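Local coordinates for GTPase activator-like protein (Chaetomium thermophilum, PDB 6SSH), which probably acts as a GTPase activator, this chain being the Rap/ran-GAP domain of a longer TSC2-like protein, at residues I8-G13 / T18-N23; T80-N85 / I93-H98. All coordinates share one frame; numbering follows the deposited sequence. Where two conformers were deposited one is given.

Contact 1. Residues I8-G13 / T18-N23; sequences IYIKEG and TEILAN. With EDO (1,2-ethanediol), chain G.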
loop_
_atom_site.group_PDB
_atom_site.type_symbol
_atom_site.label_atom_id
_atom_site.label_comp_id
_atom_site.label_asym_id
_atom_site.label_seq_id
_atom_site.Cartn_x
_atom_site.Cartn_y
_atom_site.Cartn_z
ATOM N N ILE A 8 -2.035 -2.240 1.399
ATOM C CA ILE A 8 -2.681 -3.417 1.995
ATOM C C ILE A 8 -2.996 -3.217 3.458
ATOM O O ILE A 8 -2.053 -3.001 4.254
ATOM C CB ILE A 8 -1.781 -4.650 1.887
ATOM C CG1 ILE A 8 -1.315 -4.892 0.435
ATOM C CG2 ILE A 8 -2.508 -5.879 2.431
ATOM C CD1 ILE A 8 -0.122 -5.842 0.309
ATOM N N TYR A 9 -4.247 -3.259 3.870
ATOM C CA TYR A 9 -4.667 -3.150 5.264
ATOM C C TYR A 9 -4.737 -4.514 5.912
ATOM O O TYR A 9 -5.412 -5.420 5.387
ATOM C CB TYR A 9 -6.061 -2.493 5.357
ATOM C CG TYR A 9 -6.512 -2.324 6.786
ATOM C CD1 TYR A 9 -6.021 -1.286 7.574
ATOM C CD2 TYR A 9 -7.380 -3.207 7.396
ATOM C CE1 TYR A 9 -6.390 -1.147 8.888
ATOM C CE2 TYR A 9 -7.763 -3.074 8.720
ATOM C CZ TYR A 9 -7.266 -2.042 9.496
ATOM O OH TYR A 9 -7.661 -1.946 10.797
ATOM N N ILE A 10 -4.052 -4.657 7.044
ATOM C CA ILE A 10 -4.092 -5.872 7.859
ATOM C C ILE A 10 -4.898 -5.620 9.124
ATOM O O ILE A 10 -4.541 -4.730 9.902
ATOM C CB ILE A 10 -2.705 -6.396 8.210
ATOM C CG1 ILE A 10 -1.822 -6.491 6.970
ATOM C CG2 ILE A 10 -2.861 -7.705 8.942
ATOM C CD1 ILE A 10 -0.428 -7.021 7.248
ATOM N N LYS A 11 -5.984 -6.361 9.314
ATOM C CA LYS A 11 -6.883 -6.195 10.445
ATOM C C LYS A 11 -6.339 -6.928 11.670
ATOM O O LYS A 11 -5.592 -7.889 11.548
ATOM C CB LYS A 11 -8.294 -6.707 10.057
ATOM C CG LYS A 11 -9.427 -6.381 11.007
ATOM C CD LYS A 11 -10.809 -6.829 10.408
ATOM C CE LYS A 11 -10.749 -8.169 9.680
ATOM N NZ LYS A 11 -12.078 -8.872 9.670
ATOM N N GLU A 12 -6.808 -6.528 12.845
ATOM C CA GLU A 12 -6.427 -7.159 14.090
ATOM C C GLU A 12 -6.502 -8.683 14.038
ATOM O O GLU A 12 -7.532 -9.232 13.609
ATOM C CB GLU A 12 -7.352 -6.664 15.198
ATOM C CG GLU A 12 -6.967 -7.195 16.587
ATOM C CD GLU A 12 -7.638 -6.420 17.705
ATOM O OE1 GLU A 12 -8.876 -6.514 17.821
ATOM O OE2 GLU A 12 -6.915 -5.730 18.457
ATOM N N GLY A 13 -5.426 -9.369 14.428
ATOM C CA GLY A 13 -5.419 -10.810 14.479
ATOM C C GLY A 13 -5.011 -11.539 13.211
ATOM O O GLY A 13 -4.767 -12.725 13.248
ATOM N N THR A 18 -4.494 -14.636 2.410
ATOM C CA THR A 18 -5.818 -14.760 1.831
ATOM C C THR A 18 -6.836 -13.974 2.645
ATOM O O THR A 18 -7.624 -13.205 2.110
ATOM C CB THR A 18 -6.175 -16.255 1.666
ATOM O OG1 THR A 18 -5.080 -16.901 0.998
ATOM C CG2 THR A 18 -7.422 -16.435 0.848
ATOM N N GLU A 19 -6.800 -14.127 3.964
ATOM C CA GLU A 19 -7.743 -13.381 4.791
ATOM C C GLU A 19 -7.512 -11.862 4.756
ATOM O O GLU A 19 -8.448 -11.023 4.853
ATOM C CB GLU A 19 -7.729 -13.931 6.213
ATOM C CG GLU A 19 -6.411 -13.644 6.947
ATOM C CD GLU A 19 -6.297 -14.305 8.317
ATOM O OE1 GLU A 19 -7.356 -14.716 8.872
ATOM O OE2 GLU A 19 -5.135 -14.368 8.804
ATOM N N ILE A 20 -6.246 -11.466 4.649
ATOM C CA ILE A 20 -5.929 -10.035 4.557
ATOM C C ILE A 20 -6.463 -9.411 3.249
ATOM O O ILE A 20 -7.064 -8.347 3.230
ATOM C CB ILE A 20 -4.373 -9.853 4.663
ATOM C CG1 ILE A 20 -3.869 -10.191 6.088
ATOM C CG2 ILE A 20 -3.950 -8.438 4.264
ATOM C CD1 ILE A 20 -2.371 -10.402 6.126
ATOM N N LEU A 21 -6.287 -10.143 2.149
ATOM C CA LEU A 21 -6.735 -9.606 0.865
ATOM C C LEU A 21 -8.246 -9.491 0.866
ATOM O O LEU A 21 -8.764 -8.625 0.156
ATOM C CB LEU A 21 -6.258 -10.514 -0.265
ATOM C CG LEU A 21 -4.736 -10.520 -0.533
ATOM C CD1 LEU A 21 -4.405 -11.561 -1.613
ATOM C CD2 LEU A 21 -4.216 -9.151 -0.933
ATOM N N ALA A 22 -8.944 -10.312 1.589
ATOM C CA ALA A 22 -10.405 -10.261 1.612
ATOM C C ALA A 22 -10.942 -8.959 2.217
ATOM O O ALA A 22 -12.113 -8.631 2.029
ATOM C CB ALA A 22 -10.971 -11.455 2.332
ATOM N N ASN A 23 -10.150 -8.238 3.008
ATOM C CA ASN A 23 -10.648 -7.047 3.659
ATOM C C ASN A 23 -11.159 -6.031 2.650
ATOM O O ASN A 23 -10.561 -5.842 1.599
ATOM C CB ASN A 23 -9.551 -6.375 4.502
ATOM C CG ASN A 23 -9.045 -7.252 5.613
ATOM O OD1 ASN A 23 -9.749 -8.090 6.153
ATOM N ND2 ASN A 23 -7.817 -7.016 6.035
HETATM C C1 EDO G . -5.511 -16.089 11.182
HETATM O O1 EDO G . -5.539 -15.684 12.565
HETATM C C2 EDO G . -5.980 -17.526 10.909
HETATM O O2 EDO G . -7.412 -17.648 10.862
HETATM O O HOH W 1 -12.357 -8.418 7.000
#

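Contact 2. Residues T80-N85 / I93-H98; sequences TQMPTN and IMKKRH. With EDO (1,2-ethanediol), chain E; EDO (1,2-ethanediol), chain B.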
loop_
_atom_site.group_PDB
_atom_site.type_symbol
_atom_site.label_atom_id
_atom_site.label_comp_id
_atom_site.label_asym_id
_atom_site.label_seq_id
_atom_site.Cartn_x
_atom_site.Cartn_y
_atom_site.Cartn_z
ATOM N N THR A 80 -8.305 -2.887 -0.163
ATOM C CA THR A 80 -9.597 -2.624 0.435
ATOM C C THR A 80 -10.552 -1.905 -0.569
ATOM O O THR A 80 -11.762 -1.895 -0.331
ATOM C CB THR A 80 -9.543 -1.827 1.717
ATOM O OG1 THR A 80 -8.833 -0.584 1.471
ATOM C CG2 THR A 80 -8.829 -2.601 2.852
ATOM N N GLN A 81 -10.014 -1.305 -1.642
ATOM C CA GLN A 81 -10.866 -0.699 -2.711
ATOM C C GLN A 81 -11.415 -1.747 -3.669
ATOM O O GLN A 81 -12.259 -1.433 -4.520
ATOM C CB GLN A 81 -10.072 0.367 -3.494
ATOM C CG GLN A 81 -9.769 1.627 -2.713
ATOM C CD GLN A 81 -10.970 2.455 -2.316
ATOM O OE1 GLN A 81 -11.138 2.829 -1.198
ATOM N NE2 GLN A 81 -11.856 2.738 -3.278
ATOM N N MET A 82 -10.849 -2.944 -3.641
ATOM C CA MET A 82 -11.160 -4.000 -4.602
ATOM C C MET A 82 -12.245 -4.887 -4.035
ATOM O O MET A 82 -12.210 -5.227 -2.862
ATOM C CB MET A 82 -9.915 -4.818 -4.913
ATOM C CG MET A 82 -8.749 -3.986 -5.459
ATOM S SD MET A 82 -7.270 -4.994 -5.531
ATOM C CE MET A 82 -6.016 -3.731 -5.954
ATOM N N PRO A 83 -13.218 -5.303 -4.867
ATOM C CA PRO A 83 -14.315 -6.132 -4.340
ATOM C C PRO A 83 -13.824 -7.512 -3.917
ATOM O O PRO A 83 -12.910 -8.078 -4.483
ATOM C CB PRO A 83 -15.292 -6.241 -5.527
ATOM C CG PRO A 83 -14.544 -5.822 -6.685
ATOM C CD PRO A 83 -13.355 -5.014 -6.319
ATOM N N THR A 84 -14.492 -8.001 -2.865
ATOM C CA THR A 84 -14.285 -9.368 -2.402
ATOM C C THR A 84 -15.529 -10.178 -2.690
ATOM O O THR A 84 -16.647 -9.766 -2.327
ATOM C CB THR A 84 -14.036 -9.354 -0.895
ATOM O OG1 THR A 84 -12.822 -8.630 -0.614
ATOM C CG2 THR A 84 -13.921 -10.710 -0.303
ATOM N N ASN A 85 -15.331 -11.321 -3.306
ATOM C CA ASN A 85 -16.408 -12.296 -3.449
ATOM C C ASN A 85 -15.768 -13.671 -3.304
ATOM O O ASN A 85 -15.072 -14.121 -4.199
ATOM C CB ASN A 85 -17.156 -12.152 -4.799
ATOM C CG ASN A 85 -18.271 -13.150 -4.937
ATOM O OD1 ASN A 85 -18.190 -14.286 -4.491
ATOM N ND2 ASN A 85 -19.388 -12.684 -5.489
ATOM N N ILE A 93 -7.459 -13.964 -5.935
ATOM C CA ILE A 93 -6.417 -13.877 -6.959
ATOM C C ILE A 93 -6.570 -12.576 -7.737
ATOM O O ILE A 93 -5.556 -12.063 -8.260
ATOM C CB ILE A 93 -6.376 -15.085 -7.917
ATOM C CG1 ILE A 93 -7.550 -15.090 -8.845
ATOM C CG2 ILE A 93 -6.222 -16.385 -7.112
ATOM C CD1 ILE A 93 -7.478 -16.253 -9.862
ATOM N N MET A 94 -7.763 -12.016 -7.877
ATOM C CA MET A 94 -7.905 -10.774 -8.612
ATOM C C MET A 94 -7.218 -9.601 -7.872
ATOM O O MET A 94 -6.809 -8.640 -8.506
ATOM C CB MET A 94 -9.350 -10.505 -8.981
ATOM C CG MET A 94 -9.960 -11.533 -9.906
ATOM S SD MET A 94 -9.064 -11.641 -11.460
ATOM C CE MET A 94 -10.135 -12.733 -12.268
ATOM N N LYS A 95 -7.097 -9.685 -6.542
ATOM C CA LYS A 95 -6.325 -8.670 -5.796
ATOM C C LYS A 95 -4.856 -9.028 -5.800
ATOM O O LYS A 95 -4.009 -8.131 -5.980
ATOM C CB LYS A 95 -6.801 -8.579 -4.370
ATOM C CG LYS A 95 -8.304 -8.314 -4.247
ATOM C CD LYS A 95 -8.672 -7.785 -2.869
ATOM C CE LYS A 95 -10.186 -7.797 -2.592
ATOM N NZ LYS A 95 -10.544 -7.064 -1.356
ATOM N N LYS A 96 -4.498 -10.282 -5.622
ATOM C CA LYS A 96 -3.099 -10.724 -5.582
ATOM C C LYS A 96 -2.385 -10.385 -6.849
ATOM O O LYS A 96 -1.157 -10.112 -6.842
ATOM C CB LYS A 96 -2.979 -12.212 -5.226
ATOM C CG LYS A 96 -1.632 -12.808 -5.077
ATOM C CD LYS A 96 -0.786 -12.146 -3.996
ATOM C CE LYS A 96 0.654 -12.632 -3.938
ATOM N NZ LYS A 96 0.773 -14.021 -3.485
ATOM N N ARG A 97 -3.082 -10.406 -7.991
ATOM C CA ARG A 97 -2.408 -10.168 -9.265
ATOM C C ARG A 97 -1.829 -8.759 -9.302
ATOM O O ARG A 97 -0.831 -8.556 -10.044
ATOM C CB ARG A 97 -3.318 -10.409 -10.472
ATOM C CG ARG A 97 -4.299 -9.250 -10.764
ATOM C CD ARG A 97 -5.215 -9.647 -11.938
ATOM N NE ARG A 97 -5.730 -8.488 -12.657
ATOM C CZ ARG A 97 -6.815 -7.838 -12.332
ATOM N NH1 ARG A 97 -7.184 -6.834 -13.074
ATOM N NH2 ARG A 97 -7.521 -8.102 -11.250
ATOM N N HIS A 98 -2.405 -7.836 -8.569
ATOM C CA HIS A 98 -1.835 -6.483 -8.509
ATOM C C HIS A 98 -0.677 -6.432 -7.535
ATOM O O HIS A 98 0.450 -6.157 -7.938
ATOM C CB HIS A 98 -2.888 -5.460 -8.142
ATOM C CG HIS A 98 -4.035 -5.442 -9.072
ATOM N ND1 HIS A 98 -3.882 -5.037 -10.376
ATOM C CD2 HIS A 98 -5.332 -5.708 -8.880
ATOM C CE1 HIS A 98 -5.081 -5.130 -10.970
ATOM N NE2 HIS A 98 -5.959 -5.549 -10.089
HETATM C C1 EDO E . -13.832 5.267 -0.489
HETATM O O1 EDO E . -12.447 4.891 -0.249
HETATM C C2 EDO E . -14.331 5.354 -1.948
HETATM O O2 EDO E . -14.260 4.110 -2.666
HETATM C C1 EDO B . -15.538 -0.129 -4.519
HETATM O O1 EDO B . -16.150 -0.210 -5.834
HETATM C C2 EDO B . -14.590 1.060 -4.422
HETATM O O2 EDO B . -13.493 0.933 -5.304
#

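Contact 1. Residues I8-G13 / T18-N23
Ile20, near the end of the short helix 17-21, sets its two branches against Ile8 and Ile10 of strand 2-10, while Asn23 just beyond the helix ties back to the strand between them. The motif is a strand-turn-helix unit at the end of an inner strand of the mixed sheet of the Rap/ran-GAP domain. Ile8 and Ile10, alternate residues on the same side of the strand, meet different parts of Ile20. Ile8 and Ile20 cross at about a right angle, methyl against methyl, and CG2 of Ile8 to CG2 of Ile20 is only 3.5 Å, a tight approach. With CG1 of Ile20 anti to the carbonyl carbon (chi1 -69°), CG2 is left anti to the nitrogen, and it also comes 3.5 Å from Tyr9 O. The other branch crosses Ile10 at a slant, with Ile20 CG1 3.9 Å from Ile10 CG2.

Tyr9 faces the other side of the strand; its ring meets those of Tyr30 and Trp108, and its hydroxyl bonds to Asp110. Its carbonyl accepts from Asn23, with ND2 to Tyr9 O 3.0 Å and a moderately bent N-H...O angle of 148°. The acceptor lies practically in the amide plane of Asn23, yet the donor stands well above the carbonyl plane of Tyr9. ND2 also bonds to Gln14 OE1, which accepts from Lys11 N as well, so the turn's own side chain and the strand together fix the rotation of this buried amide. At the solvent side Lys11 bends at chi3 (40°) and passes obliquely beside the amide, CE 3.7 Å from Asn23 OD1. One water finishes the link, accepting from Lys11 NZ at 2.7 Å and donating to Asn23 OD1 at 2.8 Å.

Contact 2. Residues T80-N85 / I93-H98
Lys95 of helix 93-99 lies fully stretched against the loop that follows strand 73-78, its methylene chain sliding past Met82 in the opposite direction. This is the tight half. Met82 SD rests 3.7 Å from Lys95 CG, and its extended chain carries the methyl group on toward the next turn of the helix. There CE reaches His98 CD2 at 3.6 Å, approaching the imidazole obliquely. Arg97 CG lies over one face of the same ring, and the polar end of His98 is engaged by Asp60.

Beyond the apolar part, Lys95 delivers its ammonium group to the loop. NZ donates to Met82 O at 2.9 Å, from well above the carbonyl plane, and to Thr84 OG1 at 2.9 Å, the threonine standing across the lysine chain at about a right angle; OG1 also bonds to Ala22 O.

The loop is looser on its outer side. Exposed Pro83 meets the helix only through its backbone, O lying 3.3 Å from Lys95 CE. Gln81 turns away from the contact, bent at chi2 (-65°), and grips a 1,2-ethanediol through both ends of its amide: NE2 donates to glycol O2 at 2.8 Å, while OE1 accepts from O1. A second glycol donates to the Gln81 carbonyl, both probably from the crystallisation liquor.

Leu21 O and Thr79 O also accept from Lys95 NZ, so four oxygens compete for three N-H and at least one must be shared or one bond be weaker. This buried setting should favour the charged form and ties helix 93-99 to the loop and to Leu21 of helix 17-21.

Overall arrangement
The two contacts adjoin, their centres about 11 Å apart, and follow one another along the chain without overlap. Both are largely buried and each joins a short helix to a neighbouring element: in contact 1 an inner strand of the sheet, in contact 2 an irregular loop. Accordingly, contact 1 relies on branched apolar side chains with one neutral amide and a water-bridged lysine at its margin, whereas contact 2 places a lysine, probably charged, among oxygens. Residues 21 and 22 connect them, with Leu21 O and Ala22 O accepting from contact 2. Tyr9 CB also packs on Thr80 CG2. Solvent reaches contact 1 beside Lys11 and contact 2 along the outer loop.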